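Local atomic coordinates of uncharacterized protein DUF849 (Burkholderia xenovorans LB400, PDB entry 3E02), a protein that probably cleaves 3-keto-5-aminohexanoate or a related beta-keto acid with the help of a bound zinc ion, as a member of the beta-keto acid cleavage enzyme family. Residues I8-A13 / R282-L287; H52-D55 / R60-Q63; R157-L162 / K189-P194. All blocks are in the same frame, centred on the assembly; numbering follows the deposited sequence. Where two conformers were deposited one is given.

How the interactions relate
The eight parallel strands from 10-13 to 253-256, the last pairing back with the first, form the TIM barrel on which all three contacts rest. Interaction 1 sets the start of the chain against helix 273-286 near its end, and the other two are nested inside the long loop it closes. Interaction 2 ends before interaction 3 begins. Interactions 1 and 2 reach neighbouring strands, 10-13 and 48-54, yet their centres lie about 27 Å apart; interaction 3 is about 25 Å from interaction 2 and 28 Å from interaction 1, centre to centre. Interaction 2 contributes a zinc ligand, whereas interaction 1 packs an outer helix against a barrel strand, and interaction 3 joins two parts of the outer layer.

Interaction 1 of 3, residues I8-A13 / R282-L287; sequences IIITCA and RIIEEL. With EDO (1,2-ethanediol), chain L.
Ile-8 and Ile-284 are the residues whose CA atoms come nearest, 8.5 Å apart, a separation that leaves the joining of 8-13 to 282-287 to side chains. These two isoleucines reach toward each other and meet tip to tip. Ile-8 CD1 comes to 3.9 Å from Ile-284 CG1 and also touches CG2 and CD1 of that residue. The second branch of Ile-8 takes part too: CG2 stands opposite the backbone N, beside the carbonyl carbon, and approaches Ile-284 CD1 to 4.0 Å. On Ile-284, chi1 of -75° keeps CG1 beside the backbone N, and its CD1 extends on to lie 4.3 Å from Ile-10 CG1. One helix residue thus meets two residues whose side chains leave the same face of the extended chain, Ile-8 and Ile-10.

At the exposed side of the helix, an ethanediol, probably from the crystallisation liquor, sits at the guanidinium edge of Arg-282, its O2 accepting weak bonds from NH1 (3.3 Å) and NH2. Arg-282 NE forms a salt bridge with Glu-286 of a second subunit.

Strand 10-13 is the first of the barrel, and helix 273-286 lies against its outside: Ile-10 also packs on Val-277 and Ile-280, Cys-12 on Val-277, while Ile-8 touches Ala-248 of the adjacent helix 240-249.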
loop_
_atom_site.group_PDB
_atom_site.type_symbol
_atom_site.label_atom_id
_atom_site.label_comp_id
_atom_site.label_asym_id
_atom_site.label_seq_id
_atom_site.Cartn_x
_atom_site.Cartn_y
_atom_site.Cartn_z
ATOM N N ILE A 8 -24.249 -6.472 6.602
ATOM C CA ILE A 8 -23.338 -5.689 7.433
ATOM C C ILE A 8 -23.834 -5.635 8.873
ATOM O O ILE A 8 -24.992 -5.279 9.123
ATOM C CB ILE A 8 -23.176 -4.243 6.893
ATOM C CG1 ILE A 8 -22.531 -4.253 5.500
ATOM C CG2 ILE A 8 -22.334 -3.380 7.847
ATOM C CD1 ILE A 8 -22.530 -2.872 4.810
ATOM N N ILE A 9 -22.957 -5.971 9.811
ATOM C CA ILE A 9 -23.266 -5.835 11.234
ATOM C C ILE A 9 -23.011 -4.381 11.616
ATOM O O ILE A 9 -21.885 -3.886 11.468
ATOM C CB ILE A 9 -22.362 -6.719 12.120
ATOM C CG1 ILE A 9 -22.551 -8.198 11.771
ATOM C CG2 ILE A 9 -22.658 -6.481 13.635
ATOM C CD1 ILE A 9 -21.608 -9.131 12.528
ATOM N N ILE A 10 -24.053 -3.702 12.090
ATOM C CA ILE A 10 -23.927 -2.378 12.693
ATOM C C ILE A 10 -23.843 -2.628 14.201
ATOM O O ILE A 10 -24.793 -3.161 14.799
ATOM C CB ILE A 10 -25.129 -1.443 12.442
ATOM C CG1 ILE A 10 -25.289 -1.141 10.944
ATOM C CG2 ILE A 10 -24.949 -0.121 13.252
ATOM C CD1 ILE A 10 -26.513 -0.290 10.600
ATOM N N THR A 11 -22.704 -2.278 14.789
ATOM C CA THR A 11 -22.524 -2.323 16.229
ATOM C C THR A 11 -22.716 -0.888 16.722
ATOM O O THR A 11 -22.232 0.062 16.090
ATOM C CB THR A 11 -21.140 -2.828 16.631
ATOM O OG1 THR A 11 -20.954 -4.172 16.163
ATOM C CG2 THR A 11 -20.955 -2.818 18.185
ATOM N N CYS A 12 -23.443 -0.727 17.827
ATOM C CA CYS A 12 -23.570 0.578 18.475
ATOM C C CYS A 12 -22.898 0.556 19.847
ATOM O O CYS A 12 -23.341 -0.183 20.741
ATOM C CB CYS A 12 -25.004 0.992 18.636
ATOM S SG CYS A 12 -25.143 2.633 19.417
ATOM N N ALA A 13 -21.847 1.361 19.996
ATOM C CA ALA A 13 -21.124 1.544 21.259
ATOM C C ALA A 13 -21.810 2.725 21.957
ATOM O O ALA A 13 -21.581 3.895 21.641
ATOM C CB ALA A 13 -19.645 1.778 21.017
ATOM N N ARG A 282 -28.477 4.614 6.250
ATOM C CA ARG A 282 -28.816 5.330 4.999
ATOM C C ARG A 282 -27.674 5.247 3.967
ATOM O O ARG A 282 -27.923 4.936 2.804
ATOM C CB ARG A 282 -29.198 6.784 5.239
ATOM C CG ARG A 282 -30.556 6.947 5.930
ATOM C CD ARG A 282 -31.045 8.351 5.850
ATOM N NE ARG A 282 -30.108 9.315 6.421
ATOM C CZ ARG A 282 -29.989 9.628 7.707
ATOM N NH1 ARG A 282 -30.780 9.104 8.633
ATOM N NH2 ARG A 282 -29.080 10.523 8.061
ATOM N N ILE A 283 -26.437 5.468 4.420
ATOM C CA ILE A 283 -25.247 5.396 3.561
ATOM C C ILE A 283 -25.131 3.983 2.937
ATOM O O ILE A 283 -24.967 3.847 1.717
ATOM C CB ILE A 283 -23.945 5.775 4.330
ATOM C CG1 ILE A 283 -23.943 7.259 4.738
ATOM C CG2 ILE A 283 -22.735 5.488 3.465
ATOM C CD1 ILE A 283 -22.823 7.679 5.731
ATOM N N ILE A 284 -25.212 2.952 3.786
ATOM C CA ILE A 284 -25.221 1.533 3.376
ATOM C C ILE A 284 -26.261 1.268 2.280
ATOM O O ILE A 284 -25.958 0.652 1.244
ATOM C CB ILE A 284 -25.453 0.606 4.636
ATOM C CG1 ILE A 284 -24.171 0.554 5.464
ATOM C CG2 ILE A 284 -25.893 -0.842 4.263
ATOM C CD1 ILE A 284 -24.353 -0.102 6.849
ATOM N N GLU A 285 -27.468 1.783 2.494
ATOM C CA GLU A 285 -28.562 1.611 1.544
ATOM C C GLU A 285 -28.305 2.348 0.231
ATOM O O GLU A 285 -28.599 1.797 -0.834
ATOM C CB GLU A 285 -29.893 1.993 2.188
ATOM C CG GLU A 285 -30.290 0.942 3.249
ATOM C CD GLU A 285 -31.483 1.329 4.122
ATOM O OE1 GLU A 285 -32.064 2.433 3.945
ATOM O OE2 GLU A 285 -31.819 0.502 5.004
ATOM N N GLU A 286 -27.717 3.550 0.305
ATOM C CA GLU A 286 -27.323 4.313 -0.914
ATOM C C GLU A 286 -26.301 3.555 -1.769
ATOM O O GLU A 286 -26.345 3.632 -3.000
ATOM C CB GLU A 286 -26.723 5.685 -0.577
ATOM C CG GLU A 286 -27.650 6.665 0.124
ATOM C CD GLU A 286 -28.773 7.213 -0.725
ATOM O OE1 GLU A 286 -28.988 6.786 -1.874
ATOM O OE2 GLU A 286 -29.466 8.097 -0.205
ATOM N N LEU A 287 -25.405 2.825 -1.100
ATOM C CA LEU A 287 -24.408 1.977 -1.749
ATOM C C LEU A 287 -24.936 0.599 -2.201
ATOM O O LEU A 287 -24.142 -0.248 -2.647
ATOM C CB LEU A 287 -23.213 1.806 -0.804
ATOM C CG LEU A 287 -22.414 3.070 -0.506
ATOM C CD1 LEU A 287 -21.474 2.845 0.680
ATOM C CD2 LEU A 287 -21.631 3.483 -1.773
HETATM C C1 EDO L . -31.612 11.895 11.678
HETATM O O1 EDO L . -32.389 12.255 12.834
HETATM C C2 EDO L . -31.048 10.486 11.855
HETATM O O2 EDO L . -29.674 10.310 11.485
#

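Interaction 2 of 3, residues H52-D55 / R60-Q63; sequences HARD and RPSQ. With ZN (zinc ion), chain B.
Asp-55 N donates to Arg-60 O over 2.8 Å in a nearly straight bond, 173° at the hydrogen, the donor tilted 20° from the carbonyl plane. The second direct link, from Ser-62 N to Ala-53 O, is longer at 3.1 Å, and its donor stands 47° above the carbonyl plane. Between these bonds Arg-54 faces Pro-61 as a non-hydrogen-bonded antiparallel pair.

Farther along, water 1 replaces direct pairing. It accepts from Ala-53 N at 2.9 Å and lies 2.7 Å from Ser-62 O and 2.6 Å from Gln-63 OE1, although it has more acceptors around it than protons to give. The amide NE2 of Gln-63 is itself fixed by Thr-86 O.

The polar ends of the other side chains are satisfied largely outside the pairing. Arg-54, extended from CG to NE, gives NE to Thr-15 OG1, NH1 to Gly-59 O and NH2 to His-19 O. Asp-55 has CG opposite its backbone N; its OD1 receives Leu-57 N, making an Asx turn, and also Asn-58 N, while OD2 accepts at 2.7 Å from water 2, a water that also accepts a weak bond from Arg-60 NH1. Ser-62 OG bonds with Asp-64 N.

His-52 NE2 binds zinc at 2.2 Å, alongside three waters, His-50 and Glu-259. The first strand of the hairpin, 48-54, itself carries two zinc ligands, His-50 and His-52, and the water-bridged end lies next to His-52. Three water positions on the zinc suggest places where a substrate could enter the coordination shell.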
loop_
_atom_site.group_PDB
_atom_site.type_symbol
_atom_site.label_atom_id
_atom_site.label_comp_id
_atom_site.label_asym_id
_atom_site.label_seq_id
_atom_site.Cartn_x
_atom_site.Cartn_y
_atom_site.Cartn_z
ATOM N N HIS A 52 -20.737 -0.243 28.230
ATOM C CA HIS A 52 -20.004 0.150 29.433
ATOM C C HIS A 52 -21.046 0.669 30.422
ATOM O O HIS A 52 -22.162 1.055 30.029
ATOM C CB HIS A 52 -19.055 1.326 29.184
ATOM C CG HIS A 52 -17.897 1.026 28.300
ATOM N ND1 HIS A 52 -16.590 1.265 28.685
ATOM C CD2 HIS A 52 -17.839 0.559 27.029
ATOM C CE1 HIS A 52 -15.782 0.940 27.690
ATOM N NE2 HIS A 52 -16.516 0.514 26.678
ATOM N N ALA A 53 -20.660 0.715 31.699
ATOM C CA ALA A 53 -21.481 1.269 32.774
ATOM C C ALA A 53 -20.799 2.529 33.281
ATOM O O ALA A 53 -19.571 2.691 33.150
ATOM C CB ALA A 53 -21.636 0.260 33.939
ATOM N N ARG A 54 -21.608 3.389 33.895
ATOM C CA ARG A 54 -21.156 4.623 34.501
ATOM C C ARG A 54 -21.862 4.825 35.834
ATOM O O ARG A 54 -23.004 4.380 36.015
ATOM C CB ARG A 54 -21.481 5.814 33.594
ATOM C CG ARG A 54 -20.691 5.873 32.312
ATOM C CD ARG A 54 -21.109 7.060 31.461
ATOM N NE ARG A 54 -20.322 7.118 30.226
ATOM C CZ ARG A 54 -19.135 7.705 30.090
ATOM N NH1 ARG A 54 -18.509 8.260 31.109
ATOM N NH2 ARG A 54 -18.536 7.694 28.903
ATOM N N ASP A 55 -21.183 5.524 36.739
ATOM C CA ASP A 55 -21.764 5.924 38.019
ATOM C C ASP A 55 -23.023 6.731 37.658
ATOM O O ASP A 55 -22.906 7.725 36.917
ATOM C CB ASP A 55 -20.762 6.782 38.793
ATOM C CG ASP A 55 -21.295 7.257 40.126
ATOM O OD1 ASP A 55 -22.306 7.987 40.165
ATOM O OD2 ASP A 55 -20.661 6.937 41.143
ATOM N N ARG A 60 -18.964 8.819 36.132
ATOM C CA ARG A 60 -17.615 8.242 36.227
ATOM C C ARG A 60 -17.657 6.785 35.740
ATOM O O ARG A 60 -18.547 6.042 36.150
ATOM C CB ARG A 60 -17.103 8.285 37.678
ATOM C CG ARG A 60 -15.633 7.880 37.854
ATOM C CD ARG A 60 -15.236 7.622 39.311
ATOM N NE ARG A 60 -14.863 8.812 40.082
ATOM C CZ ARG A 60 -15.590 9.447 41.015
ATOM N NH1 ARG A 60 -16.828 9.063 41.370
ATOM N NH2 ARG A 60 -15.052 10.509 41.622
ATOM N N PRO A 61 -16.715 6.374 34.856
ATOM C CA PRO A 61 -16.729 4.964 34.436
ATOM C C PRO A 61 -16.713 3.972 35.597
ATOM O O PRO A 61 -16.046 4.218 36.602
ATOM C CB PRO A 61 -15.441 4.837 33.626
ATOM C CG PRO A 61 -15.272 6.162 33.019
ATOM C CD PRO A 61 -15.664 7.113 34.129
ATOM N N SER A 62 -17.485 2.899 35.473
ATOM C CA SER A 62 -17.554 1.857 36.493
ATOM C C SER A 62 -17.700 0.482 35.854
ATOM O O SER A 62 -18.497 0.328 34.928
ATOM C CB SER A 62 -18.754 2.103 37.397
ATOM O OG SER A 62 -18.992 0.999 38.248
ATOM N N GLN A 63 -16.936 -0.494 36.360
ATOM C CA GLN A 63 -17.067 -1.906 35.956
ATOM C C GLN A 63 -17.748 -2.725 37.064
ATOM O O GLN A 63 -17.504 -3.916 37.200
ATOM C CB GLN A 63 -15.713 -2.504 35.536
ATOM C CG GLN A 63 -15.221 -2.141 34.125
ATOM C CD GLN A 63 -16.013 -2.797 33.007
ATOM O OE1 GLN A 63 -17.117 -2.354 32.677
ATOM N NE2 GLN A 63 -15.439 -3.829 32.392
HETATM ZN ZN ZN B . -15.647 0.240 24.666
HETATM O O HOH W 1 -17.918 0.058 32.276
HETATM O O HOH W 2 -18.193 5.938 40.974
HETATM O O HOH W 3 -14.007 -1.579 25.306
HETATM O O HOH W 4 -14.093 -0.185 22.859
HETATM O O HOH W 5 -13.665 1.020 25.259
#

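Interaction 3 of 3, residues R157-L162 / K189-P194; sequences RGMTEL and KLVEPP
Met-159 lays its side chain obliquely across Val-191, and the contact is almost wholly apolar. Met-159 is modelled as selenomethionine, whose SE lies 3.9 Å from Val-191 CG1; that same methyl is 4.0 Å from Met-159 CG and 4.1 Å from CE. One branch of the valine is thus met along the selenoether chain. With chi2 175° and chi3 173° this chain is extended beyond CG, which presents it lengthwise to the methyl. Leu-190 adds a flank, its CB 4.2 Å from Met-159 SE.

The backbones are joined through water 6, which donates to Met-159 O at 3.1 Å and to Leu-190 O at 2.9 Å. It spans two carbonyls that could not bond each other.

In the TIM barrel these segments belong to its outer layer: helix 152-163 leads into strand 168-173, and residues 189-194 connect helix 176-187 to strand 195-201. A Schellman motif ends that second helix, and Lys-189, with positive phi (60°), turns the chain so that Leu-190 and Val-191 follow at once against helix 152-163.

Much of the next shell is aromatic. Phe-171 of strand 168-173 touches both Met-159 and Val-191, Phe-169 touches Val-191, and Phe-185 packs on Met-159 and Leu-190. On another side of helix 152-163, Arg-157 NE makes a salt bridge with Glu-161 OE2, 3.1 Å long, entering from above the carboxylate plane. Further bridges, from Arg-157 to Asp-96 and from Glu-161 to Arg-103, tie the helix to helix 95-105, against which Leu-162 also packs.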
loop_
_atom_site.group_PDB
_atom_site.type_symbol
_atom_site.label_atom_id
_atom_site.label_comp_id
_atom_site.label_asym_id
_atom_site.label_seq_id
_atom_site.Cartn_x
_atom_site.Cartn_y
_atom_site.Cartn_z
ATOM N N ARG A 157 -5.245 -14.800 29.807
ATOM C CA ARG A 157 -6.145 -14.972 30.974
ATOM C C ARG A 157 -7.592 -14.674 30.568
ATOM O O ARG A 157 -8.497 -15.478 30.819
ATOM C CB ARG A 157 -5.722 -14.047 32.131
ATOM C CG ARG A 157 -6.567 -14.151 33.424
ATOM C CD ARG A 157 -6.288 -13.014 34.411
ATOM N NE ARG A 157 -7.310 -13.008 35.463
ATOM C CZ ARG A 157 -7.611 -11.987 36.273
ATOM N NH1 ARG A 157 -6.946 -10.828 36.238
ATOM N NH2 ARG A 157 -8.598 -12.155 37.157
ATOM N N GLY A 158 -7.792 -13.523 29.930
ATOM C CA GLY A 158 -9.109 -13.111 29.441
ATOM C C GLY A 158 -9.688 -14.109 28.464
ATOM O O GLY A 158 -10.841 -14.489 28.590
HETATM N N MSE A 159 -8.876 -14.548 27.502
HETATM C CA MSE A 159 -9.317 -15.556 26.525
HETATM C C MSE A 159 -9.712 -16.873 27.187
HETATM O O MSE A 159 -10.732 -17.469 26.822
HETATM C CB MSE A 159 -8.240 -15.812 25.471
HETATM C CG MSE A 159 -8.024 -14.656 24.511
HETATM SE SE MSE A 159 -6.528 -15.111 23.363
HETATM C CE MSE A 159 -6.684 -13.630 22.188
ATOM N N THR A 160 -8.923 -17.306 28.170
ATOM C CA THR A 160 -9.177 -18.574 28.875
ATOM C C THR A 160 -10.433 -18.510 29.753
ATOM O O THR A 160 -11.325 -19.348 29.610
ATOM C CB THR A 160 -7.955 -19.000 29.735
ATOM O OG1 THR A 160 -6.791 -19.052 28.905
ATOM C CG2 THR A 160 -8.169 -20.375 30.365
ATOM N N GLU A 161 -10.503 -17.506 30.626
ATOM C CA GLU A 161 -11.616 -17.358 31.569
ATOM C C GLU A 161 -12.951 -17.100 30.885
ATOM O O GLU A 161 -13.942 -17.761 31.202
ATOM C CB GLU A 161 -11.348 -16.243 32.578
ATOM C CG GLU A 161 -10.179 -16.533 33.494
ATOM C CD GLU A 161 -9.927 -15.451 34.529
ATOM O OE1 GLU A 161 -10.687 -14.466 34.596
ATOM O OE2 GLU A 161 -8.954 -15.607 35.293
ATOM N N LEU A 162 -12.972 -16.148 29.949
ATOM C CA LEU A 162 -14.202 -15.813 29.228
ATOM C C LEU A 162 -14.523 -16.824 28.129
ATOM O O LEU A 162 -15.693 -17.074 27.866
ATOM C CB LEU A 162 -14.165 -14.375 28.707
ATOM C CG LEU A 162 -13.958 -13.303 29.786
ATOM C CD1 LEU A 162 -13.939 -11.914 29.127
ATOM C CD2 LEU A 162 -15.017 -13.354 30.886
ATOM N N LYS A 189 -4.144 -21.699 18.971
ATOM C CA LYS A 189 -5.526 -22.176 19.076
ATOM C C LYS A 189 -6.267 -21.805 20.378
ATOM O O LYS A 189 -7.161 -22.533 20.820
ATOM C CB LYS A 189 -5.572 -23.684 18.743
ATOM C CG LYS A 189 -5.222 -23.944 17.282
ATOM C CD LYS A 189 -4.978 -25.404 16.967
ATOM C CE LYS A 189 -4.989 -25.653 15.455
ATOM N NZ LYS A 189 -4.146 -24.684 14.681
ATOM N N LEU A 190 -5.917 -20.657 20.966
ATOM C CA LEU A 190 -6.602 -20.162 22.165
ATOM C C LEU A 190 -7.945 -19.507 21.819
ATOM O O LEU A 190 -8.794 -19.329 22.697
ATOM C CB LEU A 190 -5.706 -19.244 22.996
ATOM C CG LEU A 190 -4.368 -19.866 23.454
ATOM C CD1 LEU A 190 -3.722 -18.984 24.517
ATOM C CD2 LEU A 190 -4.523 -21.289 24.003
ATOM N N VAL A 191 -8.109 -19.139 20.546
ATOM C CA VAL A 191 -9.368 -18.648 19.981
ATOM C C VAL A 191 -9.578 -19.371 18.639
ATOM O O VAL A 191 -8.600 -19.705 17.951
ATOM C CB VAL A 191 -9.385 -17.114 19.836
ATOM C CG1 VAL A 191 -9.450 -16.467 21.219
ATOM C CG2 VAL A 191 -8.176 -16.617 19.030
ATOM N N GLU A 192 -10.842 -19.631 18.302
ATOM C CA GLU A 192 -11.234 -20.329 17.070
ATOM C C GLU A 192 -11.923 -19.381 16.101
ATOM O O GLU A 192 -12.525 -18.401 16.526
ATOM C CB GLU A 192 -12.215 -21.462 17.392
ATOM C CG GLU A 192 -11.662 -22.589 18.274
ATOM C CD GLU A 192 -10.602 -23.475 17.606
ATOM O OE1 GLU A 192 -10.377 -23.384 16.373
ATOM O OE2 GLU A 192 -9.994 -24.291 18.338
ATOM N N PRO A 193 -11.836 -19.655 14.785
ATOM C CA PRO A 193 -12.548 -18.800 13.838
ATOM C C PRO A 193 -14.080 -18.923 13.971
ATOM O O PRO A 193 -14.558 -19.891 14.571
ATOM C CB PRO A 193 -12.068 -19.286 12.471
ATOM C CG PRO A 193 -11.469 -20.581 12.677
ATOM C CD PRO A 193 -11.062 -20.707 14.103
ATOM N N PRO A 194 -14.841 -17.933 13.468
ATOM C CA PRO A 194 -14.411 -16.697 12.811
ATOM C C PRO A 194 -13.896 -15.662 13.813
ATOM O O PRO A 194 -14.400 -15.597 14.943
ATOM C CB PRO A 194 -15.698 -16.196 12.154
ATOM C CG PRO A 194 -16.745 -16.662 13.048
ATOM C CD PRO A 194 -16.310 -18.008 13.538
HETATM O O HOH W 6 -11.196 -18.260 23.886
#